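Local structure of MOBA relate protein (Mycobacterium sp., 2WAW) at residues L2-G14 and V92-G104. The protein is of unknown function but belongs to the MobA-like family of the GT-A clan and so probably transfers a nucleotidyl group. Numbering follows the deposited sequence.
Sequences LRSRVTGVVLAAG and VDPTAEGIVLMLG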
ATOM      1  N   LEU A   2      17.665  -1.728 -16.212  1.00 41.45           N
ATOM      2  CA  LEU A   2      16.256  -1.988 -16.621  1.00 41.09           C
ATOM      3  C   LEU A   2      15.262  -1.270 -15.692  1.00 38.27           C
ATOM      4  O   LEU A   2      14.780  -1.838 -14.706  1.00 39.49           O
ATOM      5  CB  LEU A   2      15.978  -3.501 -16.661  1.00 42.42           C
ATOM      6  CG  LEU A   2      15.237  -4.130 -17.854  1.00 46.12           C
ATOM      7  CD1 LEU A   2      13.873  -3.480 -18.137  1.00 49.57           C
ATOM      8  CD2 LEU A   2      16.105  -4.123 -19.109  1.00 49.61           C
ATOM      9  N   ARG A   3      14.972  -0.013 -16.018  1.00 35.81           N
ATOM     10  CA  ARG A   3      13.950   0.774 -15.331  1.00 32.12           C
ATOM     11  C   ARG A   3      12.594   0.089 -15.421  1.00 28.11           C
ATOM     12  O   ARG A   3      12.248  -0.468 -16.465  1.00 26.47           O
ATOM     13  CB  ARG A   3      13.783   2.130 -16.003  1.00 33.09           C
ATOM     14  CG  ARG A   3      14.985   3.014 -16.044  1.00 37.70           C
ATOM     15  CD  ARG A   3      14.521   4.422 -15.760  1.00 40.05           C
ATOM     16  NE  ARG A   3      14.375   4.617 -14.318  1.00 39.93           N
ATOM     17  CZ  ARG A   3      14.013   5.756 -13.744  1.00 39.35           C
ATOM     18  NH1 ARG A   3      13.931   5.831 -12.420  1.00 31.34           N
ATOM     19  NH2 ARG A   3      13.739   6.820 -14.492  1.00 41.52           N
ATOM     20  N   SER A   4      11.811   0.158 -14.346  1.00 23.30           N
ATOM     21  CA  SER A   4      10.428  -0.334 -14.395  1.00 19.46           C
ATOM     22  C   SER A   4       9.464   0.760 -14.841  1.00 17.42           C
ATOM     23  O   SER A   4       8.386   0.455 -15.340  1.00 18.85           O
ATOM     24  CB  SER A   4       9.976  -0.875 -13.032  1.00 18.87           C
ATOM     25  OG  SER A   4       9.889   0.172 -12.089  1.00 19.67           O
ATOM     26  N   ARG A   5       9.853   2.024 -14.629  1.00 17.29           N
ATOM     27  CA  ARG A   5       8.948   3.180 -14.787  1.00 16.11           C
ATOM     28  C   ARG A   5       7.704   3.055 -13.887  1.00 15.09           C
ATOM     29  O   ARG A   5       6.593   3.462 -14.242  1.00 15.83           O
ATOM     30  CB  ARG A   5       8.589   3.416 -16.247  1.00 16.20           C
ATOM     31  CG  ARG A   5       9.819   3.556 -17.112  1.00 16.90           C
ATOM     32  CD  ARG A   5       9.534   4.026 -18.513  1.00 27.81           C
ATOM     33  NE  ARG A   5      10.805   4.290 -19.187  1.00 35.41           N
ATOM     34  CZ  ARG A   5      10.957   4.483 -20.495  1.00 37.46           C
ATOM     35  NH1 ARG A   5       9.912   4.443 -21.315  1.00 39.43           N
ATOM     36  NH2 ARG A   5      12.170   4.709 -20.980  1.00 39.50           N
ATOM     37  N   VAL A   6       7.922   2.483 -12.711  1.00 13.91           N
ATOM     38  CA  VAL A   6       6.862   2.341 -11.709  1.00 12.68           C
ATOM     39  C   VAL A   6       7.338   2.896 -10.350  1.00 15.15           C
ATOM     40  O   VAL A   6       8.439   2.582  -9.889  1.00 14.93           O
ATOM     41  CB  VAL A   6       6.393   0.853 -11.545  1.00 14.34           C
ATOM     42  CG1 VAL A   6       5.296   0.780 -10.492  1.00 16.28           C
ATOM     43  CG2 VAL A   6       5.876   0.299 -12.865  1.00 16.00           C
ATOM     44  N   THR A   7       6.469   3.680  -9.710  1.00 13.74           N
ATOM     45  CA  THR A   7       6.682   4.112  -8.330  1.00 12.22           C
ATOM     46  C   THR A   7       5.758   3.322  -7.422  1.00 14.52           C
ATOM     47  O   THR A   7       4.567   3.234  -7.697  1.00 13.23           O
ATOM     48  CB  THR A   7       6.395   5.616  -8.179  1.00 13.88           C
ATOM     49  OG1 THR A   7       7.438   6.348  -8.834  1.00 16.49           O
ATOM     50  CG2 THR A   7       6.366   6.012  -6.700  1.00 15.90           C
ATOM     51  N   GLY A   8       6.312   2.738  -6.367  1.00 13.55           N
ATOM     52  CA  GLY A   8       5.496   2.105  -5.327  1.00 13.05           C
ATOM     53  C   GLY A   8       5.110   3.119  -4.272  1.00 14.30           C
ATOM     54  O   GLY A   8       5.907   3.980  -3.924  1.00 15.43           O
ATOM     55  N   VAL A   9       3.881   3.017  -3.759  1.00 14.31           N
ATOM     56  CA  VAL A   9       3.402   3.930  -2.731  1.00 13.82           C
ATOM     57  C   VAL A   9       2.786   3.063  -1.630  1.00 15.73           C
ATOM     58  O   VAL A   9       1.786   2.382  -1.851  1.00 13.81           O
ATOM     59  CB  VAL A   9       2.316   4.911  -3.274  1.00 13.87           C
ATOM     60  CG1 VAL A   9       1.787   5.849  -2.139  1.00 15.42           C
ATOM     61  CG2 VAL A   9       2.844   5.746  -4.474  1.00 15.90           C
ATOM     62  N   VAL A  10       3.407   3.082  -0.460  1.00 13.55           N
ATOM     63  CA  VAL A  10       2.900   2.369   0.698  1.00 14.85           C
ATOM     64  C   VAL A  10       2.188   3.384   1.584  1.00 15.31           C
ATOM     65  O   VAL A  10       2.826   4.301   2.141  1.00 14.27           O
ATOM     66  CB  VAL A  10       4.041   1.700   1.471  1.00 13.73           C
ATOM     67  CG1 VAL A  10       3.518   1.043   2.754  1.00 15.67           C
ATOM     68  CG2 VAL A  10       4.731   0.649   0.628  1.00 16.13           C
ATOM     69  N   LEU A  11       0.871   3.228   1.693  1.00 14.77           N
ATOM     70  CA  LEU A  11       0.047   4.143   2.508  1.00 13.99           C
ATOM     71  C   LEU A  11       0.062   3.657   3.945  1.00 14.51           C
ATOM     72  O   LEU A  11      -0.459   2.571   4.254  1.00 15.04           O
ATOM     73  CB  LEU A  11      -1.386   4.225   1.954  1.00 15.32           C
ATOM     74  CG  LEU A  11      -1.452   4.679   0.492  1.00 13.91           C
ATOM     75  CD1 LEU A  11      -2.878   4.460  -0.035  1.00 20.68           C
ATOM     76  CD2 LEU A  11      -1.097   6.161   0.356  1.00 15.14           C
ATOM     77  N   ALA A  12       0.716   4.433   4.809  1.00 16.38           N
ATOM     78  CA  ALA A  12       0.945   4.013   6.199  1.00 15.54           C
ATOM     79  C   ALA A  12       0.642   5.114   7.209  1.00 16.45           C
ATOM     80  O   ALA A  12       1.234   5.157   8.289  1.00 15.79           O
ATOM     81  CB  ALA A  12       2.374   3.480   6.372  1.00 16.09           C
ATOM     82  N   ALA A  13      -0.296   5.977   6.833  1.00 14.71           N
ATOM     83  CA  ALA A  13      -0.719   7.111   7.661  1.00 15.62           C
ATOM     84  C   ALA A  13      -2.078   6.813   8.307  1.00 17.21           C
ATOM     85  O   ALA A  13      -3.060   6.492   7.623  1.00 17.35           O
ATOM     86  CB  ALA A  13      -0.788   8.383   6.807  1.00 17.10           C
ATOM     87  N   GLY A  14      -2.128   6.906   9.630  1.00 17.09           N
ATOM     88  CA  GLY A  14      -3.383   6.739  10.365  1.00 16.23           C
ATOM     89  C   GLY A  14      -3.976   5.344  10.399  1.00 16.94           C
ATOM     90  O   GLY A  14      -3.239   4.349  10.396  1.00 17.82           O
ATOM     91  N   VAL A  92       5.791  11.752  -6.754  1.00 15.50           N
ATOM     92  CA  VAL A  92       6.021  10.708  -7.758  1.00 15.28           C
ATOM     93  C   VAL A  92       6.942  11.219  -8.868  1.00 14.57           C
ATOM     94  O   VAL A  92       6.707  12.303  -9.411  1.00 16.06           O
ATOM     95  CB  VAL A  92       4.689  10.214  -8.350  1.00 14.76           C
ATOM     96  CG1 VAL A  92       4.922   9.198  -9.460  1.00 17.40           C
ATOM     97  CG2 VAL A  92       3.834   9.570  -7.243  1.00 14.70           C
ATOM     98  N   ASP A  93       7.974  10.474  -9.153  1.00 15.57           N
ATOM     99  CA  ASP A  93       8.950  10.767 -10.244  0.50 14.79           C
ATOM    100  C   ASP A  93       8.174  10.988 -11.584  1.00 14.73           C
ATOM    101  O   ASP A  93       7.405  10.201 -11.934  1.00 16.88           O
ATOM    102  CB  ASP A  93      10.000   9.630 -10.334  0.50 16.28           C
ATOM    103  CG  ASP A  93      11.251   9.992 -11.166  0.50 12.09           C
ATOM    104  OD1 ASP A  93      11.124  10.454 -12.309  0.50 15.94           O
ATOM    105  OD2 ASP A  93      12.387   9.755 -10.686  0.50 14.08           O
ATOM    106  N   PRO A  94       8.495  12.034 -12.324  1.00 14.48           N
ATOM    107  CA  PRO A  94       7.852  12.174 -13.639  1.00 15.36           C
ATOM    108  C   PRO A  94       8.029  10.997 -14.601  1.00 15.02           C
ATOM    109  O   PRO A  94       7.178  10.777 -15.469  1.00 15.85           O
ATOM    110  CB  PRO A  94       8.499  13.441 -14.219  1.00 16.34           C
ATOM    111  CG  PRO A  94       8.985  14.206 -13.029  1.00 20.90           C
ATOM    112  CD  PRO A  94       9.352  13.201 -11.995  1.00 15.50           C
ATOM    113  N   THR A  95       9.101  10.228 -14.433  1.00 13.34           N
ATOM    114  CA  THR A  95       9.305   9.057 -15.278  1.00 14.52           C
ATOM    115  C   THR A  95       8.348   7.899 -14.987  1.00 15.88           C
ATOM    116  O   THR A  95       8.248   6.980 -15.788  1.00 16.17           O
ATOM    117  CB  THR A  95      10.770   8.541 -15.258  1.00 15.58           C
ATOM    118  OG1 THR A  95      11.111   8.127 -13.928  1.00 15.65           O
ATOM    119  CG2 THR A  95      11.721   9.637 -15.747  1.00 14.94           C
ATOM    120  N   ALA A  96       7.647   7.929 -13.852  1.00 14.43           N
ATOM    121  CA  ALA A  96       6.766   6.812 -13.523  1.00 16.32           C
ATOM    122  C   ALA A  96       5.556   6.849 -14.467  1.00 15.75           C
ATOM    123  O   ALA A  96       4.933   7.893 -14.650  1.00 18.17           O
ATOM    124  CB  ALA A  96       6.300   6.893 -12.049  1.00 14.19           C
ATOM    125  N   GLU A  97       5.231   5.697 -15.049  1.00 15.44           N
ATOM    126  CA  GLU A  97       4.056   5.560 -15.924  1.00 17.39           C
ATOM    127  C   GLU A  97       2.787   5.300 -15.095  1.00 18.03           C
ATOM    128  O   GLU A  97       1.666   5.457 -15.570  1.00 17.66           O
ATOM    129  CB  GLU A  97       4.251   4.400 -16.923  1.00 17.67           C
ATOM    130  CG  GLU A  97       5.223   4.708 -18.064  1.00 21.93           C
ATOM    131  CD  GLU A  97       5.603   3.476 -18.891  1.00 22.39           C
ATOM    132  OE1 GLU A  97       5.065   2.367 -18.650  1.00 28.09           O
ATOM    133  OE2 GLU A  97       6.448   3.635 -19.799  1.00 30.90           O
ATOM    134  N   GLY A  98       2.986   4.885 -13.855  1.00 17.06           N
ATOM    135  CA  GLY A  98       1.884   4.696 -12.921  1.00 18.12           C
ATOM    136  C   GLY A  98       2.455   4.384 -11.559  1.00 17.26           C
ATOM    137  O   GLY A  98       3.690   4.342 -11.376  1.00 15.75           O
ATOM    138  N   ILE A  99       1.561   4.170 -10.601  1.00 15.84           N
ATOM    139  CA  ILE A  99       1.979   3.779  -9.273  1.00 14.29           C
ATOM    140  C   ILE A  99       1.347   2.466  -8.918  1.00 14.19           C
ATOM    141  O   ILE A  99       0.311   2.110  -9.471  1.00 15.19           O
ATOM    142  CB  ILE A  99       1.602   4.821  -8.192  1.00 15.22           C
ATOM    143  CG1 ILE A  99       0.059   5.018  -8.111  1.00 15.05           C
ATOM    144  CG2 ILE A  99       2.407   6.125  -8.415  1.00 14.75           C
ATOM    145  CD1 ILE A  99      -0.403   6.001  -7.010  1.00 19.86           C
ATOM    146  N   VAL A 100       1.978   1.767  -7.987  1.00 13.24           N
ATOM    147  CA  VAL A 100       1.371   0.632  -7.320  1.00 14.23           C
ATOM    148  C   VAL A 100       1.100   1.025  -5.877  1.00 14.83           C
ATOM    149  O   VAL A 100       2.014   1.468  -5.162  1.00 14.61           O
ATOM    150  CB  VAL A 100       2.275  -0.625  -7.398  1.00 13.98           C
ATOM    151  CG1 VAL A 100       1.760  -1.754  -6.468  1.00 15.74           C
ATOM    152  CG2 VAL A 100       2.398  -1.111  -8.833  1.00 15.20           C
ATOM    153  N   LEU A 101      -0.157   0.874  -5.467  1.00 13.19           N
ATOM    154  CA  LEU A 101      -0.639   1.239  -4.124  1.00 12.35           C
ATOM    155  C   LEU A 101      -0.768   0.042  -3.230  1.00 16.23           C
ATOM    156  O   LEU A 101      -1.377  -0.952  -3.608  1.00 14.21           O
ATOM    157  CB  LEU A 101      -2.027   1.889  -4.234  1.00 15.27           C
ATOM    158  CG  LEU A 101      -2.175   3.253  -4.894  1.00 23.47           C
ATOM    159  CD1 LEU A 101      -3.661   3.570  -5.013  1.00 24.65           C
ATOM    160  CD2 LEU A 101      -1.452   4.322  -4.081  1.00 26.82           C
ATOM    161  N   MET A 102      -0.207   0.153  -2.034  1.00 15.25           N
ATOM    162  CA  MET A 102      -0.435  -0.884  -1.050  0.50 16.34           C
ATOM    163  C   MET A 102      -0.501  -0.259   0.325  1.00 14.95           C
ATOM    164  O   MET A 102      -0.155   0.909   0.519  1.00 16.93           O
ATOM    165  CB  MET A 102       0.645  -1.939  -1.113  0.50 16.51           C
ATOM    166  CG  MET A 102       1.884  -1.555  -0.382  0.50 15.35           C
ATOM    167  SD  MET A 102       3.136  -2.790  -0.681  0.50 20.39           S
ATOM    168  CE  MET A 102       4.016  -2.064  -2.074  0.50 15.06           C
ATOM    169  N   LEU A 103      -1.072  -1.007   1.267  1.00 15.05           N
ATOM    170  CA  LEU A 103      -1.199  -0.524   2.647  1.00 16.01           C
ATOM    171  C   LEU A 103       0.009  -0.935   3.475  1.00 17.06           C
ATOM    172  O   LEU A 103       0.546  -2.025   3.276  1.00 16.47           O
ATOM    173  CB  LEU A 103      -2.475  -1.070   3.313  1.00 18.47           C
ATOM    174  CG  LEU A 103      -3.811  -0.698   2.633  1.00 19.53           C
ATOM    175  CD1 LEU A 103      -4.988  -1.174   3.476  1.00 23.51           C
ATOM    176  CD2 LEU A 103      -3.930   0.798   2.380  1.00 19.59           C
ATOM    177  N   GLY A 104       0.404  -0.100   4.436  1.00 14.24           N
ATOM    178  CA  GLY A 104       1.543  -0.394   5.308  1.00 13.33           C
ATOM    179  C   GLY A 104       1.331  -1.620   6.196  1.00 14.12           C
ATOM    180  O   GLY A 104       2.295  -2.166   6.766  1.00 15.55           O
TER
HETATM  181  O   HOH W   1      12.545   6.890  -9.979  1.00 23.49           O
HETATM  182  O   HOH W   2      13.910   8.650 -12.566  1.00 30.28           O
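V9 and V10 lie opposite L101 and M102 at the middle of two neighbouring parallel strands, 6-12 and 98-103, in the central mixed sheet of a GT-A-type fold, consistent with nucleotide binding. The axes approach to 4.6 Å with a 25° twist, and alternating bonds from T7 to L11 define the ladder: V9 N donates to V100 O at 2.8 Å, M102 N to V9 O, and L11 N to M102 O, each donor nearly in line with the carbonyl bond. At the far end G104 N reaches L11 O from above the carbonyl plane.

Both sheet faces are tightly packed. On one, V9 CB rests on L101 CD2 (3.9 Å), the side chains lying alongside one another and pointing the same way, while helix 84-90 packs on I99 and L101. On the other, V10 CG2 touches M102 in its modelled conformer; with CG1 anti to the backbone N (chi1 175°), V10 sets that branch 3.5 Å from G104 CA. Helix 33-42 packs on V10 and M102.

Toward solvent, the charged side chains are looser. E97 N still grips R5 O at 2.7 Å, but T7 N to G98 O is weak (3.3 Å), and R5 NH1 makes a long salt bridge to E97 OE2 (3.9 Å), which lies at the guanidinium edge. For one conformer of D93, waters link OD2 to R3, soundly through NH2, weakly through NH1. Cohesion therefore comes chiefly from backbone bonds and buried apolar branches, whereas the charged groups at the solvent side probably add little.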